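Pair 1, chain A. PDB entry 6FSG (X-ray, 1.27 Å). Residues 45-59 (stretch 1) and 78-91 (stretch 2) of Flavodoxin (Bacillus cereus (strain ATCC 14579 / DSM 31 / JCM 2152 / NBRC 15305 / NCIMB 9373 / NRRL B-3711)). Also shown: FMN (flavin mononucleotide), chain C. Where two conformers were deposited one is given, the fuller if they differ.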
# COMPACT_ATOMS: atom_id res chain seq x y z
N ILE A 45 7.80 -9.81 -7.85
CA ILE A 45 6.59 -9.65 -8.67
C ILE A 45 6.29 -8.18 -8.94
O ILE A 45 5.66 -7.85 -9.95
CB ILE A 45 5.36 -10.42 -8.13
CG1 ILE A 45 4.77 -9.76 -6.89
CG2 ILE A 45 5.72 -11.87 -7.89
CD1 ILE A 45 3.52 -10.47 -6.38
N LEU A 46 6.73 -7.28 -8.06
CA LEU A 46 6.46 -5.86 -8.26
C LEU A 46 7.04 -5.35 -9.57
O LEU A 46 6.54 -4.35 -10.11
CB LEU A 46 7.02 -5.02 -7.13
CG LEU A 46 6.45 -5.28 -5.74
CD1 LEU A 46 7.00 -4.27 -4.77
CD2 LEU A 46 4.93 -5.28 -5.70
N GLU A 47 8.07 -6.00 -10.10
CA GLU A 47 8.66 -5.57 -11.36
C GLU A 47 7.74 -5.81 -12.55
O GLU A 47 7.99 -5.27 -13.63
CB GLU A 47 9.98 -6.31 -11.59
CG GLU A 47 11.05 -5.90 -10.62
CD GLU A 47 12.37 -6.61 -10.84
OE1 GLU A 47 12.37 -7.77 -11.30
OE2 GLU A 47 13.41 -6.00 -10.53
N GLN A 48 6.70 -6.61 -12.38
CA GLN A 48 5.89 -7.05 -13.50
C GLN A 48 4.58 -6.30 -13.63
O GLN A 48 3.74 -6.68 -14.45
CB GLN A 48 5.67 -8.55 -13.39
CG GLN A 48 6.95 -9.26 -13.76
CD GLN A 48 7.08 -10.61 -13.14
OE1 GLN A 48 7.49 -10.74 -11.99
NE2 GLN A 48 6.75 -11.64 -13.89
N TYR A 49 4.40 -5.23 -12.86
CA TYR A 49 3.17 -4.46 -12.83
C TYR A 49 3.43 -2.99 -13.13
O TYR A 49 4.51 -2.47 -12.87
CB TYR A 49 2.51 -4.61 -11.46
CG TYR A 49 1.97 -6.00 -11.28
CD1 TYR A 49 0.70 -6.33 -11.72
CD2 TYR A 49 2.75 -7.00 -10.73
CE1 TYR A 49 0.21 -7.60 -11.58
CE2 TYR A 49 2.27 -8.27 -10.58
CZ TYR A 49 1.00 -8.58 -11.01
OH TYR A 49 0.50 -9.86 -10.87
N ASP A 50 2.42 -2.33 -13.70
CA ASP A 50 2.55 -0.93 -14.08
C ASP A 50 2.38 0.00 -12.89
O ASP A 50 2.91 1.12 -12.89
CB ASP A 50 1.45 -0.59 -15.10
CG ASP A 50 1.54 -1.44 -16.37
OD1 ASP A 50 2.67 -1.77 -16.79
OD2 ASP A 50 0.49 -1.78 -16.96
N GLY A 51 1.61 -0.42 -11.90
CA GLY A 51 1.38 0.37 -10.72
C GLY A 51 1.34 -0.55 -9.52
O GLY A 51 0.92 -1.71 -9.61
N ILE A 52 1.78 -0.01 -8.39
CA ILE A 52 1.99 -0.77 -7.16
C ILE A 52 1.36 -0.01 -6.01
O ILE A 52 1.68 1.16 -5.80
CB ILE A 52 3.49 -0.95 -6.88
CG1 ILE A 52 4.18 -1.74 -8.00
CG2 ILE A 52 3.68 -1.58 -5.52
CD1 ILE A 52 5.69 -1.57 -8.00
N ILE A 53 0.52 -0.68 -5.22
CA ILE A 53 -0.03 -0.08 -4.01
C ILE A 53 0.28 -1.01 -2.84
O ILE A 53 -0.04 -2.20 -2.89
CB ILE A 53 -1.55 0.16 -4.13
CG1 ILE A 53 -1.89 1.01 -5.36
CG2 ILE A 53 -2.07 0.82 -2.87
CD1 ILE A 53 -3.39 1.17 -5.61
N LEU A 54 0.89 -0.46 -1.80
CA LEU A 54 1.18 -1.23 -0.59
C LEU A 54 0.33 -0.71 0.56
O LEU A 54 0.12 0.49 0.69
CB LEU A 54 2.66 -1.17 -0.21
CG LEU A 54 3.65 -1.54 -1.33
CD1 LEU A 54 5.09 -1.43 -0.84
CD2 LEU A 54 3.39 -2.94 -1.88
N GLY A 55 -0.16 -1.63 1.39
CA GLY A 55 -0.92 -1.26 2.57
C GLY A 55 -0.37 -1.94 3.80
O GLY A 55 -0.12 -3.15 3.78
N ALA A 56 -0.19 -1.21 4.90
CA ALA A 56 0.36 -1.83 6.09
C ALA A 56 -0.01 -1.05 7.35
O ALA A 56 0.09 0.18 7.38
CB ALA A 56 1.90 -1.94 6.03
N TYR A 57 -0.40 -1.80 8.39
CA TYR A 57 -0.45 -1.25 9.74
C TYR A 57 0.97 -1.08 10.28
O TYR A 57 1.94 -1.60 9.72
CB TYR A 57 -1.28 -2.16 10.66
CG TYR A 57 -0.79 -3.59 10.79
CD1 TYR A 57 -1.19 -4.57 9.90
CD2 TYR A 57 0.08 -3.97 11.82
CE1 TYR A 57 -0.75 -5.88 10.01
CE2 TYR A 57 0.53 -5.30 11.94
CZ TYR A 57 0.11 -6.25 11.03
OH TYR A 57 0.55 -7.56 11.12
N THR A 58 1.11 -0.36 11.39
CA THR A 58 2.39 -0.17 12.07
C THR A 58 2.40 -1.06 13.31
O THR A 58 1.38 -1.23 13.98
CB THR A 58 2.59 1.32 12.40
OG1 THR A 58 2.55 2.09 11.18
CG2 THR A 58 3.91 1.59 13.07
N TRP A 59 3.58 -1.61 13.63
CA TRP A 59 3.72 -2.61 14.68
C TRP A 59 4.92 -2.33 15.57
O TRP A 59 5.92 -1.75 15.13
CB TRP A 59 3.91 -4.01 14.07
CG TRP A 59 3.84 -5.11 15.06
CD1 TRP A 59 4.88 -5.83 15.58
CD2 TRP A 59 2.65 -5.62 15.65
NE1 TRP A 59 4.40 -6.77 16.46
CE2 TRP A 59 3.03 -6.66 16.52
CE3 TRP A 59 1.30 -5.31 15.53
CZ2 TRP A 59 2.11 -7.39 17.27
CZ3 TRP A 59 0.38 -6.02 16.27
CH2 TRP A 59 0.79 -7.05 17.13
N ILE A 78 15.17 -5.22 -6.37
CA ILE A 78 14.23 -5.03 -7.48
C ILE A 78 14.36 -3.63 -8.08
O ILE A 78 14.75 -2.67 -7.40
CB ILE A 78 12.77 -5.34 -7.05
CG1 ILE A 78 12.24 -4.28 -6.08
CG2 ILE A 78 12.68 -6.75 -6.46
CD1 ILE A 78 10.86 -4.52 -5.58
N ASP A 79 13.98 -3.52 -9.35
CA ASP A 79 14.05 -2.28 -10.13
C ASP A 79 12.62 -1.83 -10.44
O ASP A 79 11.90 -2.50 -11.19
CB ASP A 79 14.86 -2.54 -11.41
CG ASP A 79 15.02 -1.31 -12.28
OD1 ASP A 79 14.37 -0.27 -12.02
OD2 ASP A 79 15.80 -1.40 -13.24
N LEU A 80 12.21 -0.71 -9.84
CA LEU A 80 10.86 -0.19 -10.02
C LEU A 80 10.84 1.11 -10.81
O LEU A 80 9.84 1.83 -10.77
CB LEU A 80 10.17 0.01 -8.67
CG LEU A 80 10.11 -1.22 -7.77
CD1 LEU A 80 9.40 -0.90 -6.47
CD2 LEU A 80 9.43 -2.38 -8.49
N THR A 81 11.92 1.44 -11.54
CA THR A 81 11.95 2.69 -12.28
C THR A 81 10.81 2.70 -13.31
O THR A 81 10.59 1.72 -14.02
CB THR A 81 13.29 2.93 -13.00
OG1 THR A 81 13.60 1.84 -13.87
CG2 THR A 81 14.40 3.16 -11.98
N GLY A 82 10.10 3.82 -13.37
CA GLY A 82 8.97 3.98 -14.24
C GLY A 82 7.62 3.66 -13.64
O GLY A 82 6.60 4.15 -14.14
N LYS A 83 7.57 2.84 -12.59
CA LYS A 83 6.30 2.41 -12.04
C LYS A 83 5.67 3.55 -11.23
O LYS A 83 6.37 4.43 -10.72
CB LYS A 83 6.48 1.20 -11.12
CG LYS A 83 7.38 0.09 -11.66
CD LYS A 83 6.79 -0.58 -12.87
CE LYS A 83 7.45 -1.94 -13.08
NZ LYS A 83 7.01 -2.53 -14.36
N LYS A 84 4.33 3.53 -11.14
CA LYS A 84 3.58 4.44 -10.29
C LYS A 84 3.22 3.71 -9.00
O LYS A 84 2.78 2.56 -9.04
CB LYS A 84 2.28 4.90 -10.96
CG LYS A 84 2.39 5.23 -12.44
CD LYS A 84 3.39 6.33 -12.72
CE LYS A 84 3.44 6.65 -14.23
NZ LYS A 84 4.24 5.64 -15.00
N ALA A 85 3.40 4.38 -7.85
CA ALA A 85 3.20 3.71 -6.57
C ALA A 85 2.53 4.61 -5.54
O ALA A 85 2.59 5.84 -5.61
CB ALA A 85 4.53 3.15 -6.02
N ALA A 86 1.93 3.97 -4.54
CA ALA A 86 1.30 4.68 -3.42
C ALA A 86 1.16 3.71 -2.26
O ALA A 86 1.20 2.49 -2.44
CB ALA A 86 -0.07 5.23 -3.83
N VAL A 87 0.95 4.26 -1.06
CA VAL A 87 0.90 3.48 0.18
C VAL A 87 -0.20 4.01 1.10
O VAL A 87 -0.41 5.22 1.20
CB VAL A 87 2.26 3.53 0.89
CG1 VAL A 87 2.30 2.67 2.13
CG2 VAL A 87 3.38 3.10 -0.04
N PHE A 88 -0.86 3.08 1.81
CA PHE A 88 -1.90 3.39 2.77
C PHE A 88 -1.75 2.49 4.00
O PHE A 88 -1.04 1.48 3.97
CB PHE A 88 -3.32 3.20 2.19
CG PHE A 88 -3.65 1.77 1.84
CD1 PHE A 88 -3.31 1.24 0.60
CD2 PHE A 88 -4.31 0.95 2.74
CE1 PHE A 88 -3.61 -0.07 0.28
CE2 PHE A 88 -4.61 -0.36 2.42
CZ PHE A 88 -4.25 -0.87 1.20
N GLY A 89 -2.44 2.84 5.08
CA GLY A 89 -2.49 1.96 6.24
C GLY A 89 -3.39 2.48 7.34
O GLY A 89 -3.70 3.68 7.40
N SER A 90 -3.82 1.56 8.21
CA SER A 90 -4.49 1.93 9.45
C SER A 90 -3.44 2.10 10.56
O SER A 90 -2.38 1.48 10.53
CB SER A 90 -5.53 0.88 9.86
OG SER A 90 -6.18 1.26 11.07
N CYS A 91 -3.77 2.98 11.52
CA CYS A 91 -2.84 3.62 12.44
C CYS A 91 -3.51 3.76 13.81
O CYS A 91 -4.72 3.55 13.95
CB CYS A 91 -2.42 5.01 11.92
SG CYS A 91 -1.79 5.01 10.21
N1 FMN C . 0.13 1.95 15.40
C2 FMN C . 0.89 3.04 15.07
O2 FMN C . 0.34 3.88 14.36
N3 FMN C . 2.21 3.11 15.47
C4 FMN C . 2.82 2.09 16.18
O4 FMN C . 4.03 2.22 16.50
C4A FMN C . 2.03 0.97 16.50
N5 FMN C . 2.51 -0.12 17.21
C5A FMN C . 1.70 -1.21 17.50
C6 FMN C . 2.18 -2.29 18.26
C7 FMN C . 1.35 -3.36 18.60
C7M FMN C . 1.89 -4.52 19.40
C8 FMN C . 0.00 -3.30 18.21
C8M FMN C . -0.96 -4.40 18.56
C9 FMN C . -0.48 -2.21 17.50
C9A FMN C . 0.35 -1.17 17.14
N10 FMN C . -0.15 -0.12 16.39
C10 FMN C . 0.68 0.93 16.11
C1' FMN C . -1.62 -0.04 16.02
C2' FMN C . -2.08 -0.80 14.78
O2' FMN C . -1.32 -0.43 13.66
C3' FMN C . -3.56 -0.44 14.58
O3' FMN C . -4.32 -1.15 15.53
C4' FMN C . -4.14 -0.77 13.20
O4' FMN C . -5.51 -0.40 13.12
C5' FMN C . -4.03 -2.25 12.86
O5' FMN C . -4.41 -2.38 11.50
P FMN C . -5.04 -3.77 11.09
O1P FMN C . -5.07 -3.79 9.59
O2P FMN C . -6.43 -3.82 11.62
O3P FMN C . -4.17 -4.85 11.68
O HOH W 1 2.93 3.36 -14.85
O HOH W 2 0.36 2.16 9.41
O HOH W 3 -0.85 0.98 12.66

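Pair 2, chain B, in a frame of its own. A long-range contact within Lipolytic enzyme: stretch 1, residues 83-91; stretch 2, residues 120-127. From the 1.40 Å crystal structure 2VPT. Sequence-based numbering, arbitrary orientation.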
# COMPACT_ATOMS: atom_id res chain seq x y z
N ASN B 83 -18.13 10.89 -0.42
CA ASN B 83 -19.30 11.23 0.39
C ASN B 83 -19.54 10.27 1.56
O ASN B 83 -20.61 9.69 1.71
CB ASN B 83 -20.56 11.36 -0.49
CG ASN B 83 -21.70 12.05 0.22
OD1 ASN B 83 -21.50 12.93 1.05
ND2 ASN B 83 -22.92 11.64 -0.12
N PRO B 84 -18.54 10.11 2.43
CA PRO B 84 -18.69 9.18 3.53
C PRO B 84 -19.69 9.67 4.58
O PRO B 84 -19.86 10.87 4.76
CB PRO B 84 -17.30 9.15 4.14
CG PRO B 84 -16.73 10.48 3.81
CD PRO B 84 -17.24 10.80 2.47
N ASP B 85 -20.29 8.73 5.28
CA ASP B 85 -21.12 9.03 6.45
C ASP B 85 -20.26 9.30 7.69
O ASP B 85 -20.62 10.09 8.56
CB ASP B 85 -22.08 7.88 6.72
CG ASP B 85 -22.98 7.59 5.54
OD1 ASP B 85 -23.69 8.52 5.12
OD2 ASP B 85 -22.96 6.46 5.03
N VAL B 86 -19.10 8.64 7.74
CA VAL B 86 -18.22 8.64 8.89
C VAL B 86 -16.79 8.73 8.37
O VAL B 86 -16.45 8.12 7.35
CB VAL B 86 -18.37 7.33 9.70
CG1 VAL B 86 -17.43 7.27 10.89
CG2 VAL B 86 -19.82 7.14 10.19
N VAL B 87 -15.96 9.49 9.08
CA VAL B 87 -14.54 9.57 8.82
C VAL B 87 -13.80 9.08 10.06
O VAL B 87 -14.11 9.50 11.17
CB VAL B 87 -14.10 11.01 8.47
CG1 VAL B 87 -12.58 11.14 8.41
CG2 VAL B 87 -14.74 11.43 7.17
N PHE B 88 -12.82 8.19 9.85
CA PHE B 88 -11.92 7.73 10.88
C PHE B 88 -10.59 8.43 10.62
O PHE B 88 -9.85 8.03 9.72
CB PHE B 88 -11.68 6.22 10.81
CG PHE B 88 -12.83 5.34 11.25
CD1 PHE B 88 -13.93 5.81 11.95
CD2 PHE B 88 -12.77 3.99 10.96
CE1 PHE B 88 -14.94 4.93 12.36
CE2 PHE B 88 -13.78 3.11 11.36
CZ PHE B 88 -14.84 3.59 12.06
N LEU B 89 -10.29 9.47 11.39
CA LEU B 89 -9.09 10.28 11.16
C LEU B 89 -7.99 9.91 12.15
O LEU B 89 -8.20 9.92 13.36
CB LEU B 89 -9.45 11.77 11.28
CG LEU B 89 -8.32 12.76 11.03
CD1 LEU B 89 -7.83 12.67 9.60
CD2 LEU B 89 -8.74 14.17 11.36
N TRP B 90 -6.82 9.60 11.64
CA TRP B 90 -5.69 9.20 12.46
C TRP B 90 -4.45 9.81 11.82
O TRP B 90 -3.89 9.27 10.86
CB TRP B 90 -5.61 7.66 12.55
CG TRP B 90 -4.57 7.15 13.49
CD1 TRP B 90 -3.84 7.88 14.38
CD2 TRP B 90 -4.14 5.80 13.63
NE1 TRP B 90 -2.97 7.06 15.05
CE2 TRP B 90 -3.15 5.77 14.63
CE3 TRP B 90 -4.50 4.60 13.02
CZ2 TRP B 90 -2.52 4.60 15.01
CZ3 TRP B 90 -3.87 3.44 13.42
CH2 TRP B 90 -2.90 3.44 14.40
N ILE B 91 -4.02 10.96 12.36
CA ILE B 91 -3.03 11.77 11.66
C ILE B 91 -2.25 12.66 12.62
O ILE B 91 -2.72 12.98 13.71
CB ILE B 91 -3.75 12.61 10.58
CG1 ILE B 91 -2.81 13.10 9.47
CG2 ILE B 91 -4.54 13.75 11.20
CD1 ILE B 91 -2.24 12.01 8.58
N ASN B 120 -22.75 17.25 7.92
CA ASN B 120 -23.50 16.16 8.54
C ASN B 120 -22.68 14.91 8.84
O ASN B 120 -23.22 13.90 9.31
CB ASN B 120 -24.71 15.80 7.68
CG ASN B 120 -25.74 16.92 7.65
OD1 ASN B 120 -25.92 17.63 8.64
ND2 ASN B 120 -26.41 17.08 6.53
N VAL B 121 -21.38 14.97 8.58
CA VAL B 121 -20.51 13.82 8.79
C VAL B 121 -20.32 13.57 10.29
O VAL B 121 -20.45 14.46 11.12
CB VAL B 121 -19.15 14.02 8.08
CG1 VAL B 121 -18.19 14.88 8.90
CG2 VAL B 121 -18.52 12.66 7.77
N THR B 122 -20.03 12.32 10.63
CA THR B 122 -19.59 11.94 11.95
C THR B 122 -18.10 11.67 11.88
O THR B 122 -17.63 10.93 11.00
CB THR B 122 -20.36 10.72 12.46
OG1 THR B 122 -21.74 11.08 12.63
CG2 THR B 122 -19.81 10.19 13.78
N LEU B 123 -17.35 12.27 12.79
CA LEU B 123 -15.88 12.23 12.76
C LEU B 123 -15.32 11.61 14.03
O LEU B 123 -15.69 11.98 15.14
CB LEU B 123 -15.32 13.65 12.58
CG LEU B 123 -13.80 13.81 12.55
CD1 LEU B 123 -13.14 13.11 11.35
CD2 LEU B 123 -13.41 15.30 12.53
N PHE B 124 -14.44 10.64 13.86
CA PHE B 124 -13.65 10.05 14.93
C PHE B 124 -12.20 10.45 14.73
O PHE B 124 -11.69 10.38 13.62
CB PHE B 124 -13.78 8.53 14.91
CG PHE B 124 -15.15 8.04 15.28
CD1 PHE B 124 -15.48 7.87 16.60
CD2 PHE B 124 -16.12 7.82 14.33
CE1 PHE B 124 -16.73 7.44 16.97
CE2 PHE B 124 -17.39 7.39 14.70
CZ PHE B 124 -17.69 7.20 16.03
N VAL B 125 -11.56 10.87 15.82
CA VAL B 125 -10.17 11.31 15.81
C VAL B 125 -9.40 10.46 16.80
O VAL B 125 -9.74 10.43 17.98
CB VAL B 125 -10.05 12.80 16.18
CG1 VAL B 125 -8.57 13.21 16.21
CG2 VAL B 125 -10.84 13.65 15.17
N ALA B 126 -8.35 9.79 16.32
CA ALA B 126 -7.52 8.91 17.13
C ALA B 126 -6.19 9.52 17.55
O ALA B 126 -5.59 10.31 16.82
CB ALA B 126 -7.24 7.62 16.37
N ASP B 127 -5.71 9.12 18.73
CA ASP B 127 -4.30 9.26 19.07
C ASP B 127 -3.52 7.99 18.68
O ASP B 127 -4.08 7.11 18.01
CB ASP B 127 -4.09 9.72 20.52
CG ASP B 127 -4.40 8.67 21.56
OD1 ASP B 127 -4.87 7.57 21.21
OD2 ASP B 127 -4.14 8.97 22.76
O HOH W 4 -23.15 10.72 9.40
O HOH W 5 -5.47 12.02 14.63

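What backbone arrangement do the two pairs share? In each, two neighbouring strands run parallel, with an angle of 10° between their directions in pair 1 and 13° in pair 2, and the central residues superpose with an RMSD of 0.5 Å. Gly51(A) matches Val86(B), Ile52(A) matches Val87(B) and Leu54(A) matches Leu89(B); across the sheet, Lys84(A) falls on Thr122(B) and Ala86(A) on Phe124(B).

How do the backbones hold each other? The hydrogen bonds follow the same ladder, because in a parallel pair one residue of a strand reaches to both flanks of its bridge partner. Ile52(A) N donates to Lys84(A) O (2.8 Å) and Ile52(A) O accepts from Ala86(A) N (3.1 Å); at the matching place Val87(B) N donates to Thr122(B) O and Val87(B) O accepts from Phe124(B) N, both at 2.9 Å. At the entrance, the bond from Lys84(A) N to Asp50(A) O is weak at 3.3 Å, whereas Thr122(B) N to Asp85(B) O measures 3.1 Å.

How is the face carrying Ile52(A) and Val87(B) packed? Pair 1 sets a large residue against a small one: Ile52(A) CB lies 4.3 Å from Ala85(A) CB, while its CD1 reaches back to Leu80(A) CD2 at 3.9 Å. Pair 2 has the larger Leu123(B) where pair 1 has Ala85(A), and its CD1 touches both Val87(B) CG1 (3.6 Å) and Leu89(B) CB (3.9 Å). Before the strand, Lys83(A) sends NZ to Glu47(A) O in a 3.0 Å hydrogen bond and to Tyr49(A) O in a weak one of 2.9 Å. Its match, Val121(B), makes an apolar contact instead, CG2 to Val87(B) CG2 at 4.0 Å.

Where do the aromatic rings go on the other face? In pair 1 the ring belongs to Phe88(A), which lies over Gly55(A): the glycine CA is 3.6 Å from the ring centroid, close to the ring normal. A CB on Gly55(A) would fall 2.3 Å from Phe88(A) CZ, so the ring occupies room that the absent side chain leaves free. Pair 2 reverses the sizes at these matched positions, with the methyl of Ala126(B) over a face of Trp90(B), CB 4.2 Å from the centroid of the five-membered ring. It also places rings at a bridged pair, Phe88(B) CE1 meeting Phe124(B) CD2 at 3.7 Å, where pair 1 has Ile53(A) and Ala86(A).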